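Local structure of DUF1460 domain-containing protein (Legionella pneumophila subsp. pneumophila, 2IM9) at residues A[94-99]-A[267-272]; A[128-133]-A[178-183]; A[172-177]-A[260-265]; A[246-251]-A[311-316]. The protein is of unknown function but probably cleaves amide bonds of cell-wall peptidoglycan, as a cysteine hydrolase of the amidase-like family in peptidase clan CA. All coordinates share one frame; numbering follows the deposited sequence. Where two conformers were deposited one is given.

Contact 1 (A[94-99]-A[267-272])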
loop_
_atom_site.group_PDB
_atom_site.type_symbol
_atom_site.label_atom_id
_atom_site.label_comp_id
_atom_site.label_asym_id
_atom_site.label_seq_id
_atom_site.Cartn_x
_atom_site.Cartn_y
_atom_site.Cartn_z
ATOM N N ASP A 94 -2.886 5.402 -6.704
ATOM C CA ASP A 94 -3.164 5.885 -5.356
ATOM C C ASP A 94 -2.059 5.364 -4.427
ATOM O O ASP A 94 -1.109 4.732 -4.902
ATOM C CB ASP A 94 -4.575 5.530 -4.895
ATOM C CG ASP A 94 -4.807 4.052 -4.773
ATOM O OD1 ASP A 94 -3.941 3.337 -4.218
ATOM O OD2 ASP A 94 -5.906 3.602 -5.190
ATOM N N CYS A 95 -2.119 5.638 -3.126
ATOM C CA CYS A 95 -0.963 5.279 -2.310
ATOM C C CYS A 95 -0.719 3.774 -2.309
ATOM O O CYS A 95 0.434 3.327 -2.345
ATOM C CB CYS A 95 -1.059 5.807 -0.876
ATOM S SG CYS A 95 -2.386 5.119 0.086
ATOM N N ASP A 96 -1.809 3.002 -2.288
ATOM C CA ASP A 96 -1.735 1.535 -2.224
ATOM C C ASP A 96 -1.296 0.939 -3.552
ATOM O O ASP A 96 -0.444 0.064 -3.586
ATOM C CB ASP A 96 -3.112 0.942 -1.872
ATOM C CG ASP A 96 -3.700 1.522 -0.607
ATOM O OD1 ASP A 96 -3.027 1.478 0.432
ATOM O OD2 ASP A 96 -4.853 2.009 -0.656
ATOM N N THR A 97 -1.889 1.399 -4.648
ATOM C CA THR A 97 -1.546 0.843 -5.957
ATOM C C THR A 97 -0.119 1.208 -6.382
ATOM O O THR A 97 0.538 0.438 -7.098
ATOM C CB THR A 97 -2.579 1.196 -7.046
ATOM O OG1 THR A 97 -2.474 2.582 -7.388
ATOM C CG2 THR A 97 -4.019 0.898 -6.554
ATOM N N TYR A 98 0.368 2.369 -5.957
ATOM C CA TYR A 98 1.754 2.724 -6.223
ATOM C C TYR A 98 2.706 1.718 -5.589
ATOM O O TYR A 98 3.597 1.187 -6.241
ATOM C CB TYR A 98 2.037 4.141 -5.726
ATOM C CG TYR A 98 3.441 4.618 -5.961
ATOM C CD1 TYR A 98 3.969 4.708 -7.253
ATOM C CD2 TYR A 98 4.244 5.033 -4.887
ATOM C CE1 TYR A 98 5.279 5.165 -7.458
ATOM C CE2 TYR A 98 5.540 5.475 -5.086
ATOM C CZ TYR A 98 6.041 5.556 -6.368
ATOM O OH TYR A 98 7.320 6.014 -6.550
ATOM N N VAL A 99 2.519 1.451 -4.300
ATOM C CA VAL A 99 3.423 0.536 -3.609
ATOM C C VAL A 99 3.322 -0.870 -4.217
ATOM O O VAL A 99 4.346 -1.512 -4.485
ATOM C CB VAL A 99 3.151 0.583 -2.093
ATOM C CG1 VAL A 99 3.820 -0.581 -1.367
ATOM C CG2 VAL A 99 3.664 1.905 -1.527
ATOM N N SER A 267 -3.419 4.857 7.414
ATOM C CA SER A 267 -4.090 5.882 6.593
ATOM C C SER A 267 -3.358 6.178 5.286
ATOM O O SER A 267 -3.944 6.761 4.348
ATOM C CB SER A 267 -4.241 7.179 7.398
ATOM O OG SER A 267 -2.987 7.603 7.919
ATOM N N HIS A 268 -2.096 5.763 5.200
ATOM C CA HIS A 268 -1.254 6.083 4.048
ATOM C C HIS A 268 0.024 5.244 4.063
ATOM O O HIS A 268 0.406 4.677 5.095
ATOM C CB HIS A 268 -0.890 7.586 4.070
ATOM C CG HIS A 268 -0.299 8.092 2.795
ATOM N ND1 HIS A 268 0.821 8.896 2.758
ATOM C CD2 HIS A 268 -0.684 7.924 1.508
ATOM C CE1 HIS A 268 1.113 9.186 1.498
ATOM N NE2 HIS A 268 0.211 8.613 0.722
ATOM N N LEU A 269 0.658 5.142 2.900
ATOM C CA LEU A 269 1.942 4.444 2.804
ATOM C C LEU A 269 2.744 4.859 1.598
ATOM O O LEU A 269 2.228 5.505 0.683
ATOM C CB LEU A 269 1.774 2.918 2.875
ATOM C CG LEU A 269 1.205 2.185 1.655
ATOM C CD1 LEU A 269 1.451 0.691 1.824
ATOM C CD2 LEU A 269 -0.261 2.424 1.559
ATOM N N GLY A 270 4.013 4.473 1.596
ATOM C CA GLY A 270 4.939 4.857 0.522
ATOM C C GLY A 270 6.291 4.245 0.830
ATOM O O GLY A 270 6.395 3.380 1.717
ATOM N N PHE A 271 7.327 4.700 0.126
ATOM C CA PHE A 271 8.671 4.159 0.290
ATOM C C PHE A 271 9.611 5.145 0.963
ATOM O O PHE A 271 9.459 6.370 0.801
ATOM C CB PHE A 271 9.283 3.809 -1.072
ATOM C CG PHE A 271 8.564 2.708 -1.800
ATOM C CD1 PHE A 271 8.718 1.385 -1.415
ATOM C CD2 PHE A 271 7.726 3.002 -2.873
ATOM C CE1 PHE A 271 8.052 0.356 -2.090
ATOM C CE2 PHE A 271 7.055 1.983 -3.558
ATOM C CZ PHE A 271 7.221 0.653 -3.166
ATOM N N ALA A 272 10.543 4.600 1.733
ATOM C CA ALA A 272 11.664 5.355 2.288
ATOM C C ALA A 272 12.765 5.334 1.254
ATOM O O ALA A 272 13.236 4.263 0.885
ATOM C CB ALA A 272 12.167 4.703 3.593
HETATM O O HOH W 1 2.302 5.630 -2.040
#

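Contact 2 (A[128-133]-A[178-183])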
loop_
_atom_site.group_PDB
_atom_site.type_symbol
_atom_site.label_atom_id
_atom_site.label_comp_id
_atom_site.label_asym_id
_atom_site.label_seq_id
_atom_site.Cartn_x
_atom_site.Cartn_y
_atom_site.Cartn_z
ATOM N N ARG A 128 -8.180 -13.866 -7.881
ATOM C CA ARG A 128 -8.764 -12.559 -8.197
ATOM C C ARG A 128 -10.258 -12.465 -7.907
ATOM O O ARG A 128 -11.086 -13.144 -8.536
ATOM C CB ARG A 128 -8.506 -12.209 -9.667
ATOM C CG ARG A 128 -9.107 -10.859 -10.101
ATOM C CD ARG A 128 -9.262 -10.765 -11.637
ATOM N NE ARG A 128 -8.090 -11.281 -12.344
ATOM C CZ ARG A 128 -6.865 -10.763 -12.268
ATOM N NH1 ARG A 128 -5.872 -11.315 -12.955
ATOM N NH2 ARG A 128 -6.626 -9.702 -11.501
ATOM N N SER A 129 -10.602 -11.610 -6.949
ATOM C CA SER A 129 -12.007 -11.307 -6.655
ATOM C C SER A 129 -12.047 -10.094 -5.758
ATOM O O SER A 129 -11.062 -9.802 -5.060
ATOM C CB SER A 129 -12.701 -12.500 -5.971
ATOM O OG SER A 129 -12.255 -12.629 -4.627
ATOM N N TYR A 130 -13.176 -9.379 -5.774
ATOM C CA TYR A 130 -13.333 -8.240 -4.874
ATOM C C TYR A 130 -13.057 -8.625 -3.411
ATOM O O TYR A 130 -12.290 -7.948 -2.728
ATOM C CB TYR A 130 -14.707 -7.571 -5.015
ATOM C CG TYR A 130 -14.732 -6.237 -4.286
ATOM C CD1 TYR A 130 -14.431 -5.058 -4.953
ATOM C CD2 TYR A 130 -14.983 -6.175 -2.916
ATOM C CE1 TYR A 130 -14.432 -3.838 -4.290
ATOM C CE2 TYR A 130 -14.975 -4.951 -2.225
ATOM C CZ TYR A 130 -14.693 -3.793 -2.919
ATOM O OH TYR A 130 -14.659 -2.581 -2.258
ATOM N N ILE A 131 -13.655 -9.716 -2.933
ATOM C CA ILE A 131 -13.535 -10.026 -1.509
ATOM C C ILE A 131 -12.140 -10.508 -1.153
ATOM O O ILE A 131 -11.742 -10.380 -0.006
ATOM C CB ILE A 131 -14.579 -11.043 -0.998
ATOM C CG1 ILE A 131 -14.317 -12.427 -1.590
ATOM C CG2 ILE A 131 -16.004 -10.530 -1.259
ATOM C CD1 ILE A 131 -15.047 -13.532 -0.861
ATOM N N ASN A 132 -11.416 -11.077 -2.125
ATOM C CA ASN A 132 -10.038 -11.525 -1.890
ATOM C C ASN A 132 -9.019 -10.386 -1.994
ATOM O O ASN A 132 -7.859 -10.541 -1.621
ATOM C CB ASN A 132 -9.647 -12.639 -2.869
ATOM C CG ASN A 132 -10.177 -14.000 -2.476
ATOM O OD1 ASN A 132 -10.671 -14.204 -1.363
ATOM N ND2 ASN A 132 -10.077 -14.951 -3.400
ATOM N N ARG A 133 -9.417 -9.247 -2.538
ATOM C CA ARG A 133 -8.481 -8.132 -2.630
ATOM C C ARG A 133 -7.981 -7.775 -1.232
ATOM O O ARG A 133 -8.734 -7.813 -0.259
ATOM C CB ARG A 133 -9.138 -6.916 -3.291
ATOM C CG ARG A 133 -8.085 -5.993 -3.964
ATOM C CD ARG A 133 -8.633 -4.603 -4.267
ATOM N NE ARG A 133 -9.702 -4.608 -5.271
ATOM C CZ ARG A 133 -10.445 -3.545 -5.585
ATOM N NH1 ARG A 133 -10.220 -2.373 -4.971
ATOM N NH2 ARG A 133 -11.406 -3.642 -6.511
ATOM N N GLN A 178 -19.335 -5.295 8.831
ATOM C CA GLN A 178 -19.862 -3.940 8.993
ATOM C C GLN A 178 -19.313 -2.971 7.927
ATOM O O GLN A 178 -20.010 -2.051 7.451
ATOM C CB GLN A 178 -19.589 -3.413 10.408
ATOM C CG GLN A 178 -20.424 -2.176 10.735
ATOM C CD GLN A 178 -21.929 -2.464 10.671
ATOM O OE1 GLN A 178 -22.583 -2.113 9.702
ATOM N NE2 GLN A 178 -22.454 -3.138 11.676
ATOM N N TRP A 179 -18.064 -3.181 7.518
ATOM C CA TRP A 179 -17.496 -2.372 6.448
ATOM C C TRP A 179 -18.297 -2.621 5.156
ATOM O O TRP A 179 -18.653 -1.669 4.445
ATOM C CB TRP A 179 -16.028 -2.748 6.271
ATOM C CG TRP A 179 -15.281 -2.005 5.192
ATOM C CD1 TRP A 179 -14.918 -0.682 5.191
ATOM C CD2 TRP A 179 -14.735 -2.576 3.995
ATOM N NE1 TRP A 179 -14.198 -0.389 4.046
ATOM C CE2 TRP A 179 -14.078 -1.532 3.292
ATOM C CE3 TRP A 179 -14.747 -3.864 3.445
ATOM C CZ2 TRP A 179 -13.429 -1.742 2.053
ATOM C CZ3 TRP A 179 -14.102 -4.077 2.203
ATOM C CH2 TRP A 179 -13.459 -3.013 1.525
ATOM N N TYR A 180 -18.609 -3.886 4.871
ATOM C CA TYR A 180 -19.410 -4.185 3.677
ATOM C C TYR A 180 -20.776 -3.541 3.778
ATOM O O TYR A 180 -21.230 -2.922 2.815
ATOM C CB TYR A 180 -19.516 -5.692 3.390
ATOM C CG TYR A 180 -18.327 -6.165 2.614
ATOM C CD1 TYR A 180 -17.167 -6.578 3.270
ATOM C CD2 TYR A 180 -18.326 -6.140 1.205
ATOM C CE1 TYR A 180 -16.053 -6.999 2.551
ATOM C CE2 TYR A 180 -17.211 -6.540 0.476
ATOM C CZ TYR A 180 -16.079 -6.950 1.153
ATOM O OH TYR A 180 -14.979 -7.327 0.440
ATOM N N ASN A 181 -21.381 -3.620 4.960
ATOM C CA ASN A 181 -22.737 -3.115 5.167
ATOM C C ASN A 181 -22.840 -1.627 4.885
ATOM O O ASN A 181 -23.864 -1.150 4.395
ATOM C CB ASN A 181 -23.224 -3.439 6.580
ATOM C CG ASN A 181 -24.657 -3.032 6.801
ATOM O OD1 ASN A 181 -25.576 -3.441 6.063
ATOM N ND2 ASN A 181 -24.866 -2.215 7.809
ATOM N N HIS A 182 -21.763 -0.904 5.183
ATOM C CA HIS A 182 -21.689 0.552 4.946
ATOM C C HIS A 182 -21.477 0.986 3.485
ATOM O O HIS A 182 -21.516 2.179 3.173
ATOM C CB HIS A 182 -20.578 1.157 5.802
ATOM C CG HIS A 182 -21.050 1.655 7.135
ATOM N ND1 HIS A 182 -21.364 0.811 8.179
ATOM C CD2 HIS A 182 -21.274 2.911 7.585
ATOM C CE1 HIS A 182 -21.724 1.533 9.231
ATOM N NE2 HIS A 182 -21.681 2.809 8.893
ATOM N N LYS A 183 -21.201 0.041 2.594
ATOM C CA LYS A 183 -20.905 0.423 1.214
ATOM C C LYS A 183 -22.100 0.967 0.447
ATOM O O LYS A 183 -23.251 0.613 0.717
ATOM C CB LYS A 183 -20.312 -0.755 0.447
ATOM C CG LYS A 183 -18.928 -1.129 0.921
ATOM C CD LYS A 183 -18.404 -2.337 0.143
ATOM C CE LYS A 183 -16.900 -2.575 0.396
ATOM N NZ LYS A 183 -16.083 -1.352 0.068
HETATM O O HOH W 2 -12.899 -8.368 1.821
#

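Contact 3 (A[172-177]-A[260-265])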
loop_
_atom_site.group_PDB
_atom_site.type_symbol
_atom_site.label_atom_id
_atom_site.label_comp_id
_atom_site.label_asym_id
_atom_site.label_seq_id
_atom_site.Cartn_x
_atom_site.Cartn_y
_atom_site.Cartn_z
ATOM N N ALA A 172 -6.683 -1.960 15.778
ATOM C CA ALA A 172 -8.004 -1.555 15.335
ATOM C C ALA A 172 -8.796 -2.824 15.169
ATOM O O ALA A 172 -8.270 -3.817 14.696
ATOM C CB ALA A 172 -7.915 -0.824 14.020
ATOM N N LEU A 173 -10.066 -2.783 15.559
ATOM C CA LEU A 173 -10.927 -3.940 15.352
ATOM C C LEU A 173 -11.582 -3.790 13.982
ATOM O O LEU A 173 -12.477 -2.952 13.802
ATOM C CB LEU A 173 -11.970 -4.051 16.457
ATOM C CG LEU A 173 -12.800 -5.325 16.371
ATOM C CD1 LEU A 173 -11.925 -6.553 16.535
ATOM C CD2 LEU A 173 -13.882 -5.285 17.429
ATOM N N ILE A 174 -11.075 -4.571 13.032
ATOM C CA ILE A 174 -11.488 -4.482 11.627
ATOM C C ILE A 174 -12.655 -5.419 11.431
ATOM O O ILE A 174 -12.490 -6.642 11.420
ATOM C CB ILE A 174 -10.363 -4.874 10.618
ATOM C CG1 ILE A 174 -9.048 -4.125 10.890
ATOM C CG2 ILE A 174 -10.854 -4.675 9.179
ATOM C CD1 ILE A 174 -9.099 -2.628 10.689
ATOM N N ASN A 175 -13.835 -4.842 11.273
ATOM C CA ASN A 175 -15.076 -5.609 11.189
ATOM C C ASN A 175 -15.487 -5.626 9.715
ATOM O O ASN A 175 -16.120 -4.678 9.238
ATOM C CB ASN A 175 -16.137 -4.905 12.056
ATOM C CG ASN A 175 -17.453 -5.679 12.143
ATOM O OD1 ASN A 175 -17.866 -6.328 11.188
ATOM N ND2 ASN A 175 -18.136 -5.577 13.300
ATOM N N LYS A 176 -15.094 -6.675 8.987
ATOM C CA LYS A 176 -15.391 -6.715 7.545
ATOM C C LYS A 176 -16.893 -6.684 7.236
ATOM O O LYS A 176 -17.325 -5.899 6.375
ATOM C CB LYS A 176 -14.695 -7.892 6.860
ATOM C CG LYS A 176 -13.222 -7.646 6.657
ATOM C CD LYS A 176 -12.593 -8.704 5.743
ATOM C CE LYS A 176 -11.096 -8.451 5.641
ATOM N NZ LYS A 176 -10.359 -9.539 4.909
ATOM N N PRO A 177 -17.707 -7.506 7.943
ATOM C CA PRO A 177 -19.142 -7.423 7.620
ATOM C C PRO A 177 -19.746 -6.032 7.799
ATOM O O PRO A 177 -20.567 -5.612 6.975
ATOM C CB PRO A 177 -19.780 -8.451 8.568
ATOM C CG PRO A 177 -18.677 -9.446 8.810
ATOM C CD PRO A 177 -17.443 -8.556 8.943
ATOM N N ILE A 260 -17.295 4.587 7.797
ATOM C CA ILE A 260 -17.038 3.506 6.831
ATOM C C ILE A 260 -17.416 2.139 7.369
ATOM O O ILE A 260 -17.285 1.151 6.643
ATOM C CB ILE A 260 -15.569 3.450 6.327
ATOM C CG1 ILE A 260 -14.641 3.009 7.461
ATOM C CG2 ILE A 260 -15.133 4.777 5.682
ATOM C CD1 ILE A 260 -13.200 2.775 7.057
ATOM N N GLY A 261 -17.853 2.089 8.625
ATOM C CA GLY A 261 -18.370 0.877 9.228
ATOM C C GLY A 261 -17.365 0.126 10.060
ATOM O O GLY A 261 -17.684 -0.927 10.609
ATOM N N THR A 262 -16.149 0.661 10.169
ATOM C CA THR A 262 -15.119 -0.009 10.944
ATOM C C THR A 262 -14.079 0.961 11.503
ATOM O O THR A 262 -13.857 2.026 10.939
ATOM C CB THR A 262 -14.412 -1.114 10.112
ATOM O OG1 THR A 262 -13.514 -1.849 10.954
ATOM C CG2 THR A 262 -13.654 -0.530 8.920
ATOM N N GLU A 263 -13.489 0.591 12.637
ATOM C CA GLU A 263 -12.235 1.215 13.073
ATOM C C GLU A 263 -11.176 0.946 12.030
ATOM O O GLU A 263 -11.262 -0.041 11.284
ATOM C CB GLU A 263 -11.758 0.609 14.392
ATOM C CG GLU A 263 -12.684 0.850 15.544
ATOM C CD GLU A 263 -12.111 0.329 16.854
ATOM O OE1 GLU A 263 -11.037 -0.351 16.852
ATOM O OE2 GLU A 263 -12.749 0.621 17.899
ATOM N N LEU A 264 -10.167 1.808 11.988
ATOM C CA LEU A 264 -9.056 1.615 11.077
ATOM C C LEU A 264 -7.739 1.997 11.748
ATOM O O LEU A 264 -7.729 2.687 12.789
ATOM C CB LEU A 264 -9.273 2.444 9.806
ATOM C CG LEU A 264 -8.456 2.073 8.558
ATOM C CD1 LEU A 264 -8.527 0.563 8.211
ATOM C CD2 LEU A 264 -8.958 2.919 7.399
ATOM N N ASP A 265 -6.631 1.541 11.176
ATOM C CA ASP A 265 -5.325 1.719 11.818
ATOM C C ASP A 265 -4.249 2.395 10.957
ATOM O O ASP A 265 -3.281 2.936 11.500
ATOM C CB ASP A 265 -4.786 0.362 12.309
ATOM C CG ASP A 265 -4.985 -0.774 11.284
ATOM O OD1 ASP A 265 -5.360 -0.495 10.111
ATOM O OD2 ASP A 265 -4.779 -1.951 11.672
HETATM O O HOH W 3 -14.776 -1.663 14.296
#

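Contact 4 (A[246-251]-A[311-316])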
loop_
_atom_site.group_PDB
_atom_site.type_symbol
_atom_site.label_atom_id
_atom_site.label_comp_id
_atom_site.label_asym_id
_atom_site.label_seq_id
_atom_site.Cartn_x
_atom_site.Cartn_y
_atom_site.Cartn_z
ATOM N N VAL A 246 9.220 0.046 3.133
ATOM C CA VAL A 246 7.844 0.502 3.017
ATOM C C VAL A 246 7.474 1.164 4.335
ATOM O O VAL A 246 7.639 0.544 5.405
ATOM C CB VAL A 246 6.882 -0.689 2.739
ATOM C CG1 VAL A 246 5.431 -0.232 2.823
ATOM C CG2 VAL A 246 7.211 -1.336 1.350
ATOM N N ILE A 247 7.018 2.423 4.256
ATOM C CA ILE A 247 6.604 3.198 5.448
ATOM C C ILE A 247 5.092 3.348 5.455
ATOM O O ILE A 247 4.523 3.835 4.473
ATOM C CB ILE A 247 7.208 4.633 5.425
ATOM C CG1 ILE A 247 8.738 4.574 5.456
ATOM C CG2 ILE A 247 6.686 5.452 6.596
ATOM C CD1 ILE A 247 9.359 5.921 5.110
ATOM N N GLU A 248 4.456 2.906 6.539
ATOM C CA GLU A 248 3.008 3.071 6.732
ATOM C C GLU A 248 2.707 4.081 7.830
ATOM O O GLU A 248 3.362 4.100 8.882
ATOM C CB GLU A 248 2.348 1.721 7.053
ATOM C CG GLU A 248 2.451 0.732 5.903
ATOM C CD GLU A 248 2.109 -0.709 6.261
ATOM O OE1 GLU A 248 1.862 -1.005 7.449
ATOM O OE2 GLU A 248 2.072 -1.537 5.320
ATOM N N ILE A 249 1.691 4.905 7.592
ATOM C CA ILE A 249 1.339 5.954 8.533
ATOM C C ILE A 249 0.241 5.425 9.455
ATOM O O ILE A 249 -0.805 5.002 8.963
ATOM C CB ILE A 249 0.865 7.239 7.789
ATOM C CG1 ILE A 249 1.935 7.757 6.806
ATOM C CG2 ILE A 249 0.407 8.299 8.803
ATOM C CD1 ILE A 249 3.329 7.976 7.407
ATOM N N ILE A 250 0.471 5.477 10.773
ATOM C CA ILE A 250 -0.346 4.741 11.744
ATOM C C ILE A 250 -1.213 5.652 12.599
ATOM O O ILE A 250 -0.719 6.640 13.162
ATOM C CB ILE A 250 0.569 3.869 12.673
ATOM C CG1 ILE A 250 1.518 2.987 11.828
ATOM C CG2 ILE A 250 -0.275 3.032 13.655
ATOM C CD1 ILE A 250 0.826 2.114 10.771
ATOM N N ARG A 251 -2.493 5.305 12.686
ATOM C CA ARG A 251 -3.458 6.017 13.504
ATOM C C ARG A 251 -4.076 4.989 14.468
ATOM O O ARG A 251 -5.044 4.309 14.108
ATOM C CB ARG A 251 -4.520 6.649 12.614
ATOM C CG ARG A 251 -3.968 7.642 11.597
ATOM C CD ARG A 251 -5.035 8.491 10.996
ATOM N NE ARG A 251 -4.594 9.137 9.773
ATOM C CZ ARG A 251 -5.080 10.298 9.340
ATOM N NH1 ARG A 251 -6.011 10.934 10.053
ATOM N NH2 ARG A 251 -4.647 10.813 8.195
ATOM N N GLY A 311 2.343 7.802 14.564
ATOM C CA GLY A 311 3.684 7.311 14.203
ATOM C C GLY A 311 3.752 6.497 12.930
ATOM O O GLY A 311 2.850 6.564 12.082
ATOM N N ILE A 312 4.829 5.726 12.791
ATOM C CA ILE A 312 5.064 4.979 11.543
ATOM C C ILE A 312 5.451 3.507 11.748
ATOM O O ILE A 312 6.074 3.159 12.737
ATOM C CB ILE A 312 6.173 5.649 10.700
ATOM C CG1 ILE A 312 7.512 5.709 11.452
ATOM C CG2 ILE A 312 5.695 7.023 10.211
ATOM C CD1 ILE A 312 8.674 6.252 10.583
ATOM N N ASN A 313 5.092 2.671 10.780
ATOM C CA ASN A 313 5.491 1.260 10.746
ATOM C C ASN A 313 6.459 1.102 9.585
ATOM O O ASN A 313 6.297 1.758 8.553
ATOM C CB ASN A 313 4.239 0.369 10.590
ATOM C CG ASN A 313 4.567 -1.101 10.353
ATOM O OD1 ASN A 313 4.885 -1.518 9.234
ATOM N ND2 ASN A 313 4.452 -1.896 11.393
ATOM N N ILE A 314 7.469 0.244 9.771
ATOM C CA ILE A 314 8.507 0.053 8.749
ATOM C C ILE A 314 8.631 -1.427 8.401
ATOM O O ILE A 314 8.805 -2.272 9.278
ATOM C CB ILE A 314 9.901 0.582 9.216
ATOM C CG1 ILE A 314 9.827 2.044 9.700
ATOM C CG2 ILE A 314 10.930 0.489 8.086
ATOM C CD1 ILE A 314 9.517 2.203 11.174
ATOM N N GLN A 315 8.550 -1.722 7.099
ATOM C CA GLN A 315 8.724 -3.077 6.586
ATOM C C GLN A 315 9.792 -3.082 5.511
ATOM O O GLN A 315 10.013 -2.075 4.831
ATOM C CB GLN A 315 7.427 -3.565 5.973
ATOM C CG GLN A 315 6.363 -3.866 7.006
ATOM C CD GLN A 315 5.122 -4.360 6.349
ATOM O OE1 GLN A 315 4.399 -3.582 5.706
ATOM N NE2 GLN A 315 4.863 -5.662 6.473
ATOM N N VAL A 316 10.476 -4.210 5.363
ATOM C CA VAL A 316 11.460 -4.351 4.289
ATOM C C VAL A 316 11.081 -5.531 3.415
ATOM O O VAL A 316 10.330 -6.407 3.836
ATOM C CB VAL A 316 12.898 -4.535 4.799
ATOM C CG1 VAL A 316 13.364 -3.296 5.571
ATOM C CG2 VAL A 316 13.000 -5.780 5.675
HETATM O O HOH W 4 5.160 -0.750 6.622
#

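Contact 1 (A[94-99]-A[267-272])
The Phe271 ring takes Val99 CG2 over one face, at 4.0 Å from Phe271 CE2, and Tyr98 CE2 at its edge. The two aromatic rings form an offset edge-to-face pair, the edge of Phe271 turned toward the face of Tyr98, with planes at 73°. The pair fills the buried space between helix and strand with apolar surface, while the Tyr98 hydroxyl is hydrogen-bonded to Ser61 O. At the other end His268 CD2 lies 3.2 Å from Cys95 CB, and Cys95 SG comes to the edge of the imidazole, 4.7 Å from its centroid. Cys95 SG sits between the backbone N and carbonyl carbon (chi1 65°), beside Leu269 CD2 at 3.7 Å. A cysteine at a helix start facing a strand histidine is consistent with the catalytic pair of papain-like peptidases. Val99 CG2 packs 3.8 Å from Gly270 CA. A water bridges the carbonyls, donating to Cys95 O and Leu269 O. Asp94 and Thr97 form the capping box that starts helix 95-107. Strand 264-275, which this helix packs against, runs in the sheet between strands 246-254 and 278-285.

Contact 2 (A[128-133]-A[178-183])
Tyr130 is the first residue of 128-133 to meet segment 178-183, and its side chain is met by Trp179, Tyr180 and Lys183. Its hydroxyl and the Lys183 ammonium reach toward each other tip to tip, Lys183 NZ giving a hydrogen bond of 3.0 Å to Tyr130 OH. The lysine chain is bent at its last torsion (chi4 -56°), which places NZ 3.3 Å above the Trp179 ring plane, offset toward the rim, so the charged end has an indole face beneath it as well as a phenol oxygen beside it. Tyr130 and Tyr180 slide past each other in opposite directions: Tyr180 OH lies at the edge of the Tyr130 ring, 3.5 Å from Tyr130 CD2, and the phenols touch between Tyr130 CE2 and Tyr180 CE2.

Ile131 follows, crossing Tyr180 at about a right angle, with CG2 3.8 Å from Tyr180 OH. A branched aliphatic suits this spot, where it also rests on Leu205 of helix 195-209. A type I beta turn runs from Tyr130 to Arg133, in the loop between helices 111-122 and 137-147, and packs against helix 176-181. It holds Ile131 O where a water donates to it and also contacts Tyr180 OH, at 2.7 Å, near the plane of that ring. At Asn132 the backbone N bonds to Ser129 OG, an ST motif. Arg133 N then closes the turn on Tyr130 O, while the guanidinium of Arg133 forms salt bridges with Glu76 and Asp83.

Contact 3 (A[172-177]-A[260-265])
The end of strand 168-175, where Asn175 caps helix 176-181, meets the loop through Thr262 that leads from helix 257-260 into strand 264-275. The two segments run roughly antiparallel, 151° apart, yet side-chain oxygens and a water link them in place of a backbone ladder. Asn175 N donates to Thr262 OG1 over 3.0 Å at 167°, and the same hydroxyl donates to Glu263 O within its own segment, meeting a lone pair in the carbonyl plane. Threonine fits because one OG1 can accept and donate at once. Nearby, a water donates to Leu173 O at 2.7 Å and accepts from Glu263 N. Further along, Leu173 N points almost straight at Glu263 OE1, 2.9 Å at 177°, approaching on the anti side of the carboxylate, tilted out of its plane; the extended glutamate chain carries the oxygen that far, and Glu263 OE2 is left to a salt bridge with Arg257.

Packing fills in between. Ala172 CB lies 3.6 Å from Leu264 C and close to Asp265 CB, a small methyl suiting so near a backbone. Ile174 CD1 reaches Glu263 O at 3.4 Å and makes an apolar contact with Leu264 CD1 at 4.1 Å. Gly261 follows helix 257-260 with positive phi, a backbone that favours glycine. Asp265 OD2 turns to Ser217 and Ser138. Side-chain oxygens thus take the N-H groups of Leu173 and Asn175, while Ala172 and Ile174 pair with strand 214-223, and the salt bridge to Arg257 would be expected to compensate the carboxylate's negative charge.

Contact 4 (A[246-251]-A[311-316])
Strands 246-251 and 311-316 pair antiparallel, with hydrogen-bonded pairs Val246-Gln315 and Glu248-Asn313 each bonded both ways, as in Asn313 N to Glu248 O at 2.9 Å, and a last bond from Ile250 N to Gly311 O. Gly311 fits because a CB there would jam against the carbonyl oxygen of the preceding residue. Ile247, Ile249, Ile312 and Ile314 share one face, where Ile312 CG2 lies 4.1 Å from Ile247 CG2 and 3.8 Å from Ile249 CD1; beta-branched chains suit extended strands. This pair belongs to the antiparallel sheet of the domain, and Ile247, Ile249 and Ile312 pack against helix 296-303. The other face mixes buried Glu248 and Asn313 with Val246 and Ile250, and meets helix 137-147 through Asn142. Glu248 and Asn313 lie side by side, pointing the same way, with carboxylate and amide planes 22° apart and Glu248 OE1 3.5 Å from Asn313 OD1. Their polar ends are held by others, Glu248 OE1 by Asn142 and Asn313 ND2 by Asp153 and Pro220 O. A water sits 2.7 Å from Asn313 OD1 and 3.0 Å from Val246 O. Ile250 supplies an apolar border, its CD1 3.8 Å from Asn313 CB.

From the N terminus, helix 95-107 opens contact 1, whose loop closes only when the chain reaches 267-272. Within that span lie contact 2, closed when 178-183 meets the turn at 128-133, and contact 3, which joins 172-177 to 260-265; these two cross, and meet through helix 176-181 and the residues around Gly261. Contact 4 starts at 246-251, before contacts 1 and 3 have closed, and ends at 311-316 after both, so it crosses each; contact 2 is already complete by then. Strands 246-254 and 264-275 are sheet neighbours, so contacts 1, 3 and 4 tie the helical part bearing Cys95 and the strand end near Asn175 to one framework.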